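Clavulanic acid biosynthesis oligopeptide binding protein 2 (Streptomyces clavuligerus, PDB 2WOL) probably binds peptides as an extracellular solute-binding protein, and belongs to the biosynthetic pathway of the beta-lactamase inhibitor clavulanic acid. Local coordinates at residues A9-V21 with R285-P299. Sequence-based numbering, arbitrary orientation.
Sequences APTTAGAGWDAGV and RATADEVLRSHTDNP
Ser294 OG lies between two backbone groups: it accepts from Gly14 N at 2.6 Å, nearly straight at 166°, and donates to Val291 O. The hydroxyl reaches both because chi1 (75°) sets it between the backbone N and carbonyl carbon of Ser294. Its neighbour His295 turns NE2 toward the 9-21 segment, where Thr12 O accepts at 2.7 Å close to the ring plane and Ala9 O takes a weak second bond from the same nitrogen. Ala9 CB covers one imidazole face in a CH-pi contact, 4.0 Å from the ring centroid, and Ser294 OG lies over the opposite one. Further along, Gly16 N donates to Ser294 O, ahead of the short strand 296-297, and Asp18 N to Thr296 O within it; that strand pairs antiparallel with strand 523-534 of the mixed sheet. Gly16 to Ala19 form a type II beta turn, closed by Ala19 N to Gly16 O, with Trp17 and Asp18 at its central positions. Trp17 extends its indole with CG anti to the backbone N. The Arg293 guanidinium lies flat on it, planes 16° apart, in a cation-pi stack with CZ 4.0 Å from the six-membered ring centroid; Arg293 NH1 donates in plane to Thr287 O, which helps fix the group's rotation. Asp18 OD1 accepts from Asn298 N at 2.7 Å, while Gly20 N meets Asp297 OD1 from above the carboxylate plane. Asp297 OD2 makes a salt bridge with Arg535 and a hydrogen bond with Tyr551.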
ATOM      1  N   ALA A   9      25.947 -11.931  10.820  1.00 29.83           N
ATOM      2  CA  ALA A   9      25.606 -10.620  11.379  1.00 29.58           C
ATOM      3  C   ALA A   9      25.844 -10.459  12.889  1.00 29.49           C
ATOM      4  O   ALA A   9      26.387  -9.435  13.302  1.00 29.40           O
ATOM      5  CB  ALA A   9      24.171 -10.234  11.021  1.00 29.58           C
ATOM      6  N   PRO A  10      25.446 -11.455  13.716  1.00 29.31           N
ATOM      7  CA  PRO A  10      25.604 -11.268  15.165  1.00 29.32           C
ATOM      8  C   PRO A  10      27.056 -11.107  15.645  1.00 29.26           C
ATOM      9  O   PRO A  10      27.276 -10.746  16.804  1.00 29.35           O
ATOM     10  CB  PRO A  10      24.992 -12.550  15.756  1.00 29.39           C
ATOM     11  CG  PRO A  10      24.117 -13.101  14.673  1.00 29.28           C
ATOM     12  CD  PRO A  10      24.833 -12.763  13.409  1.00 29.33           C
ATOM     13  N   THR A  11      28.023 -11.354  14.762  1.00 29.17           N
ATOM     14  CA  THR A  11      29.444 -11.330  15.138  1.00 29.19           C
ATOM     15  C   THR A  11      30.186 -10.053  14.726  1.00 28.88           C
ATOM     16  O   THR A  11      31.288  -9.790  15.214  1.00 29.09           O
ATOM     17  CB  THR A  11      30.208 -12.565  14.592  1.00 29.25           C
ATOM     18  OG1 THR A  11      30.104 -12.608  13.164  1.00 29.87           O
ATOM     19  CG2 THR A  11      29.650 -13.857  15.182  1.00 29.43           C
ATOM     20  N   THR A  12      29.586  -9.269  13.832  1.00 28.37           N
ATOM     21  CA  THR A  12      30.185  -8.012  13.368  1.00 27.84           C
ATOM     22  C   THR A  12      29.154  -6.889  13.321  1.00 26.95           C
ATOM     23  O   THR A  12      28.071  -7.065  12.763  1.00 27.05           O
ATOM     24  CB  THR A  12      30.828  -8.163  11.970  1.00 28.05           C
ATOM     25  OG1 THR A  12      29.955  -8.915  11.114  1.00 28.76           O
ATOM     26  CG2 THR A  12      32.179  -8.868  12.065  1.00 28.50           C
ATOM     27  N   ALA A  13      29.494  -5.742  13.909  1.00 25.86           N
ATOM     28  CA  ALA A  13      28.586  -4.589  13.954  1.00 24.48           C
ATOM     29  C   ALA A  13      28.371  -3.982  12.569  1.00 23.36           C
ATOM     30  O   ALA A  13      29.306  -3.882  11.772  1.00 23.65           O
ATOM     31  CB  ALA A  13      29.095  -3.537  14.927  1.00 24.76           C
ATOM     32  N   GLY A  14      27.131  -3.585  12.299  1.00 21.73           N
ATOM     33  CA  GLY A  14      26.744  -3.028  11.004  1.00 19.57           C
ATOM     34  C   GLY A  14      26.731  -1.513  10.973  1.00 18.08           C
ATOM     35  O   GLY A  14      27.349  -0.857  11.816  1.00 17.78           O
ATOM     36  N   ALA A  15      25.999  -0.965  10.004  1.00 16.44           N
ATOM     37  CA  ALA A  15      25.982   0.473   9.736  1.00 15.09           C
ATOM     38  C   ALA A  15      25.365   1.308  10.856  1.00 14.36           C
ATOM     39  O   ALA A  15      25.648   2.505  10.966  1.00 14.60           O
ATOM     40  CB  ALA A  15      25.267   0.754   8.415  1.00 15.02           C
ATOM     41  N   GLY A  16      24.515   0.681  11.666  1.00 13.33           N
ATOM     42  CA  GLY A  16      23.875   1.348  12.796  1.00 12.27           C
ATOM     43  C   GLY A  16      22.361   1.318  12.740  1.00 11.60           C
ATOM     44  O   GLY A  16      21.772   1.234  11.660  1.00 11.26           O
ATOM     45  N   TRP A  17      21.736   1.390  13.913  1.00 11.18           N
ATOM     46  CA  TRP A  17      20.284   1.485  14.041  1.00 10.82           C
ATOM     47  C   TRP A  17      19.719   2.571  13.122  1.00 10.38           C
ATOM     48  O   TRP A  17      20.210   3.704  13.118  1.00 10.24           O
ATOM     49  CB  TRP A  17      19.936   1.796  15.500  1.00 11.33           C
ATOM     50  CG  TRP A  17      18.479   1.961  15.792  1.00 11.81           C
ATOM     51  CD1 TRP A  17      17.792   3.132  15.882  1.00 12.60           C
ATOM     52  CD2 TRP A  17      17.534   0.918  16.063  1.00 12.44           C
ATOM     53  NE1 TRP A  17      16.472   2.887  16.180  1.00 12.66           N
ATOM     54  CE2 TRP A  17      16.287   1.535  16.300  1.00 12.70           C
ATOM     55  CE3 TRP A  17      17.621  -0.480  16.126  1.00 13.13           C
ATOM     56  CZ2 TRP A  17      15.128   0.802  16.594  1.00 12.77           C
ATOM     57  CZ3 TRP A  17      16.471  -1.212  16.420  1.00 12.98           C
ATOM     58  CH2 TRP A  17      15.240  -0.565  16.648  1.00 12.50           C
ATOM     59  N   ASP A  18      18.703   2.203  12.336  1.00 10.07           N
ATOM     60  CA  ASP A  18      17.997   3.125  11.433  1.00 10.01           C
ATOM     61  C   ASP A  18      18.835   3.718  10.290  1.00  9.93           C
ATOM     62  O   ASP A  18      18.390   4.661   9.629  1.00 10.19           O
ATOM     63  CB  ASP A  18      17.310   4.263  12.214  1.00 10.13           C
ATOM     64  CG  ASP A  18      15.857   3.964  12.546  1.00 11.43           C
ATOM     65  OD1 ASP A  18      15.355   2.869  12.216  1.00 12.32           O
ATOM     66  OD2 ASP A  18      15.199   4.848  13.140  1.00 13.90           O
ATOM     67  N   ALA A  19      20.021   3.160  10.041  1.00  9.65           N
ATOM     68  CA  ALA A  19      20.910   3.689   9.002  1.00  9.50           C
ATOM     69  C   ALA A  19      20.287   3.649   7.603  1.00  9.82           C
ATOM     70  O   ALA A  19      20.647   4.449   6.732  1.00 10.40           O
ATOM     71  CB  ALA A  19      22.244   2.961   9.019  1.00  9.66           C
ATOM     72  N   GLY A  20      19.360   2.713   7.397  1.00  9.93           N
ATOM     73  CA  GLY A  20      18.671   2.561   6.111  1.00  9.97           C
ATOM     74  C   GLY A  20      17.371   3.338   5.994  1.00 10.47           C
ATOM     75  O   GLY A  20      16.638   3.180   5.015  1.00 10.03           O
ATOM     76  N   VAL A  21      17.073   4.159   6.998  1.00 10.44           N
ATOM     77  CA  VAL A  21      15.862   4.979   7.004  1.00 11.10           C
ATOM     78  C   VAL A  21      16.239   6.407   6.637  1.00 11.42           C
ATOM     79  O   VAL A  21      16.869   7.111   7.427  1.00 11.59           O
ATOM     80  CB  VAL A  21      15.144   4.944   8.384  1.00 11.09           C
ATOM     81  CG1 VAL A  21      13.876   5.800   8.367  1.00 12.15           C
ATOM     82  CG2 VAL A  21      14.811   3.515   8.786  1.00 11.43           C
ATOM     83  N   ARG A 285      15.130  -9.974  20.531  1.00 21.35           N
ATOM     84  CA  ARG A 285      16.518 -10.386  20.375  1.00 21.70           C
ATOM     85  C   ARG A 285      17.351  -9.293  19.698  1.00 21.85           C
ATOM     86  O   ARG A 285      18.424  -8.929  20.189  1.00 21.96           O
ATOM     87  CB  ARG A 285      16.575 -11.689  19.577  1.00 21.81           C
ATOM     88  CG  ARG A 285      17.958 -12.265  19.381  1.00 22.73           C
ATOM     89  CD  ARG A 285      17.901 -13.393  18.374  1.00 23.54           C
ATOM     90  NE  ARG A 285      19.232 -13.833  17.977  1.00 24.29           N
ATOM     91  CZ  ARG A 285      19.486 -14.621  16.938  1.00 24.57           C
ATOM     92  NH1 ARG A 285      18.497 -15.066  16.170  1.00 24.13           N
ATOM     93  NH2 ARG A 285      20.737 -14.961  16.665  1.00 25.08           N
ATOM     94  N   ALA A 286      16.845  -8.767  18.584  1.00 21.95           N
ATOM     95  CA  ALA A 286      17.578  -7.780  17.786  1.00 22.20           C
ATOM     96  C   ALA A 286      17.691  -6.413  18.455  1.00 22.35           C
ATOM     97  O   ALA A 286      18.737  -5.765  18.364  1.00 22.56           O
ATOM     98  CB  ALA A 286      16.966  -7.648  16.398  1.00 22.15           C
ATOM     99  N   THR A 287      16.620  -5.977  19.117  1.00 22.39           N
ATOM    100  CA  THR A 287      16.596  -4.659  19.756  1.00 22.67           C
ATOM    101  C   THR A 287      17.388  -4.604  21.060  1.00 22.73           C
ATOM    102  O   THR A 287      17.732  -3.518  21.528  1.00 22.82           O
ATOM    103  CB  THR A 287      15.157  -4.166  20.032  1.00 22.63           C
ATOM    104  OG1 THR A 287      14.453  -5.135  20.821  1.00 22.72           O
ATOM    105  CG2 THR A 287      14.408  -3.919  18.727  1.00 22.86           C
ATOM    106  N   ALA A 288      17.669  -5.766  21.647  1.00 22.78           N
ATOM    107  CA  ALA A 288      18.397  -5.830  22.918  1.00 22.84           C
ATOM    108  C   ALA A 288      19.903  -6.020  22.743  1.00 22.91           C
ATOM    109  O   ALA A 288      20.678  -5.677  23.638  1.00 23.12           O
ATOM    110  CB  ALA A 288      17.821  -6.924  23.812  1.00 22.94           C
ATOM    111  N   ASP A 289      20.308  -6.572  21.600  1.00 22.83           N
ATOM    112  CA  ASP A 289      21.717  -6.841  21.317  1.00 22.89           C
ATOM    113  C   ASP A 289      22.324  -5.691  20.520  1.00 22.63           C
ATOM    114  O   ASP A 289      21.799  -5.312  19.473  1.00 22.71           O
ATOM    115  CB  ASP A 289      21.867  -8.156  20.549  1.00 23.07           C
ATOM    116  CG  ASP A 289      23.315  -8.563  20.369  1.00 24.06           C
ATOM    117  OD1 ASP A 289      23.865  -8.343  19.267  1.00 24.66           O
ATOM    118  OD2 ASP A 289      23.910  -9.091  21.334  1.00 25.03           O
ATOM    119  N   GLU A 290      23.435  -5.149  21.017  1.00 22.29           N
ATOM    120  CA  GLU A 290      24.059  -3.968  20.417  1.00 21.78           C
ATOM    121  C   GLU A 290      24.539  -4.214  18.984  1.00 21.19           C
ATOM    122  O   GLU A 290      24.414  -3.338  18.127  1.00 21.45           O
ATOM    123  CB  GLU A 290      25.199  -3.446  21.308  1.00 22.17           C
ATOM    124  CG  GLU A 290      25.716  -2.038  20.966  1.00 22.84           C
ATOM    125  CD  GLU A 290      24.726  -0.902  21.265  1.00 24.37           C
ATOM    126  OE1 GLU A 290      23.740  -1.107  22.013  1.00 24.43           O
ATOM    127  OE2 GLU A 290      24.951   0.214  20.748  1.00 24.32           O
ATOM    128  N   VAL A 291      25.075  -5.405  18.726  1.00 20.33           N
ATOM    129  CA  VAL A 291      25.492  -5.775  17.374  1.00 19.63           C
ATOM    130  C   VAL A 291      24.271  -5.922  16.454  1.00 18.91           C
ATOM    131  O   VAL A 291      24.254  -5.374  15.353  1.00 18.94           O
ATOM    132  CB  VAL A 291      26.370  -7.052  17.358  1.00 19.79           C
ATOM    133  CG1 VAL A 291      26.681  -7.475  15.930  1.00 19.88           C
ATOM    134  CG2 VAL A 291      27.669  -6.818  18.129  1.00 19.80           C
ATOM    135  N   LEU A 292      23.251  -6.640  16.917  1.00 17.89           N
ATOM    136  CA  LEU A 292      22.028  -6.827  16.130  1.00 16.68           C
ATOM    137  C   LEU A 292      21.263  -5.524  15.854  1.00 15.76           C
ATOM    138  O   LEU A 292      20.709  -5.348  14.766  1.00 15.02           O
ATOM    139  CB  LEU A 292      21.116  -7.877  16.777  1.00 16.96           C
ATOM    140  CG  LEU A 292      21.624  -9.328  16.797  1.00 17.21           C
ATOM    141  CD1 LEU A 292      20.566 -10.244  17.393  1.00 17.59           C
ATOM    142  CD2 LEU A 292      22.042  -9.824  15.414  1.00 17.30           C
ATOM    143  N   ARG A 293      21.252  -4.614  16.827  1.00 14.70           N
ATOM    144  CA  ARG A 293      20.644  -3.290  16.656  1.00 14.14           C
ATOM    145  C   ARG A 293      21.235  -2.544  15.463  1.00 13.51           C
ATOM    146  O   ARG A 293      20.524  -1.831  14.752  1.00 13.32           O
ATOM    147  CB  ARG A 293      20.837  -2.437  17.909  1.00 14.47           C
ATOM    148  CG  ARG A 293      19.866  -2.723  19.030  1.00 14.96           C
ATOM    149  CD  ARG A 293      20.035  -1.702  20.148  1.00 14.95           C
ATOM    150  NE  ARG A 293      19.481  -0.400  19.784  1.00 15.55           N
ATOM    151  CZ  ARG A 293      18.196  -0.074  19.898  1.00 15.53           C
ATOM    152  NH1 ARG A 293      17.320  -0.954  20.373  1.00 16.01           N
ATOM    153  NH2 ARG A 293      17.782   1.134  19.541  1.00 15.90           N
ATOM    154  N   SER A 294      22.539  -2.716  15.255  1.00 12.77           N
ATOM    155  CA  SER A 294      23.252  -2.033  14.183  1.00 12.28           C
ATOM    156  C   SER A 294      22.851  -2.542  12.793  1.00 11.63           C
ATOM    157  O   SER A 294      23.163  -1.906  11.785  1.00 11.55           O
ATOM    158  CB  SER A 294      24.767  -2.132  14.396  1.00 12.43           C
ATOM    159  OG  SER A 294      25.255  -3.422  14.080  1.00 13.46           O
ATOM    160  N   HIS A 295      22.155  -3.680  12.762  1.00 11.05           N
ATOM    161  CA  HIS A 295      21.682  -4.299  11.520  1.00 10.57           C
ATOM    162  C   HIS A 295      20.175  -4.120  11.322  1.00  9.91           C
ATOM    163  O   HIS A 295      19.583  -4.767  10.460  1.00  9.31           O
ATOM    164  CB  HIS A 295      21.997  -5.803  11.514  1.00 10.93           C
ATOM    165  CG  HIS A 295      23.449  -6.129  11.681  1.00 12.62           C
ATOM    166  ND1 HIS A 295      24.400  -5.787  10.748  1.00 13.43           N
ATOM    167  CD2 HIS A 295      24.107  -6.789  12.663  1.00 14.98           C
ATOM    168  CE1 HIS A 295      25.584  -6.213  11.150  1.00 13.90           C
ATOM    169  NE2 HIS A 295      25.434  -6.824  12.311  1.00 14.65           N
ATOM    170  N   THR A 296      19.561  -3.239  12.108  1.00  9.14           N
ATOM    171  CA  THR A 296      18.105  -3.121  12.134  1.00  9.04           C
ATOM    172  C   THR A 296      17.616  -1.707  11.804  1.00  8.90           C
ATOM    173  O   THR A 296      18.188  -0.715  12.263  1.00  8.89           O
ATOM    174  CB  THR A 296      17.549  -3.569  13.508  1.00  9.14           C
ATOM    175  OG1 THR A 296      18.021  -4.889  13.790  1.00 10.41           O
ATOM    176  CG2 THR A 296      16.034  -3.587  13.510  1.00  9.29           C
ATOM    177  N   ASP A 297      16.559  -1.644  10.993  1.00  8.16           N
ATOM    178  CA  ASP A 297      15.856  -0.406  10.664  1.00  8.37           C
ATOM    179  C   ASP A 297      14.432  -0.474  11.193  1.00  8.51           C
ATOM    180  O   ASP A 297      13.802  -1.530  11.154  1.00  8.42           O
ATOM    181  CB  ASP A 297      15.844  -0.197   9.148  1.00  8.06           C
ATOM    182  CG  ASP A 297      17.235  -0.011   8.581  1.00  8.42           C
ATOM    183  OD1 ASP A 297      17.970   0.855   9.098  1.00  8.15           O
ATOM    184  OD2 ASP A 297      17.599  -0.722   7.623  1.00  7.96           O
ATOM    185  N   ASN A 298      13.931   0.656  11.688  1.00  8.65           N
ATOM    186  CA  ASN A 298      12.604   0.718  12.310  1.00  9.44           C
ATOM    187  C   ASN A 298      11.729   1.801  11.649  1.00  9.54           C
ATOM    188  O   ASN A 298      11.347   2.777  12.292  1.00  9.73           O
ATOM    189  CB  ASN A 298      12.768   0.965  13.820  1.00  9.59           C
ATOM    190  CG  ASN A 298      11.472   0.779  14.618  1.00 10.85           C
ATOM    191  OD1 ASN A 298      10.522   0.117  14.186  1.00 12.25           O
ATOM    192  ND2 ASN A 298      11.446   1.365  15.808  1.00 12.55           N
ATOM    193  N   PRO A 299      11.413   1.632  10.350  1.00  9.48           N
ATOM    194  CA  PRO A 299      10.692   2.678   9.631  1.00  9.62           C
ATOM    195  C   PRO A 299       9.192   2.662   9.900  1.00 10.28           C
ATOM    196  O   PRO A 299       8.650   1.654  10.360  1.00  9.73           O
ATOM    197  CB  PRO A 299      10.934   2.305   8.168  1.00  9.76           C
ATOM    198  CG  PRO A 299      10.997   0.822   8.190  1.00  9.13           C
ATOM    199  CD  PRO A 299      11.699   0.474   9.481  1.00  9.43           C
TER
HETATM  200  O   HOH W   1      25.124 -10.568  18.507  1.00 31.94           O
HETATM  201  O   HOH W   2      12.554   4.948  12.996  1.00 25.78           O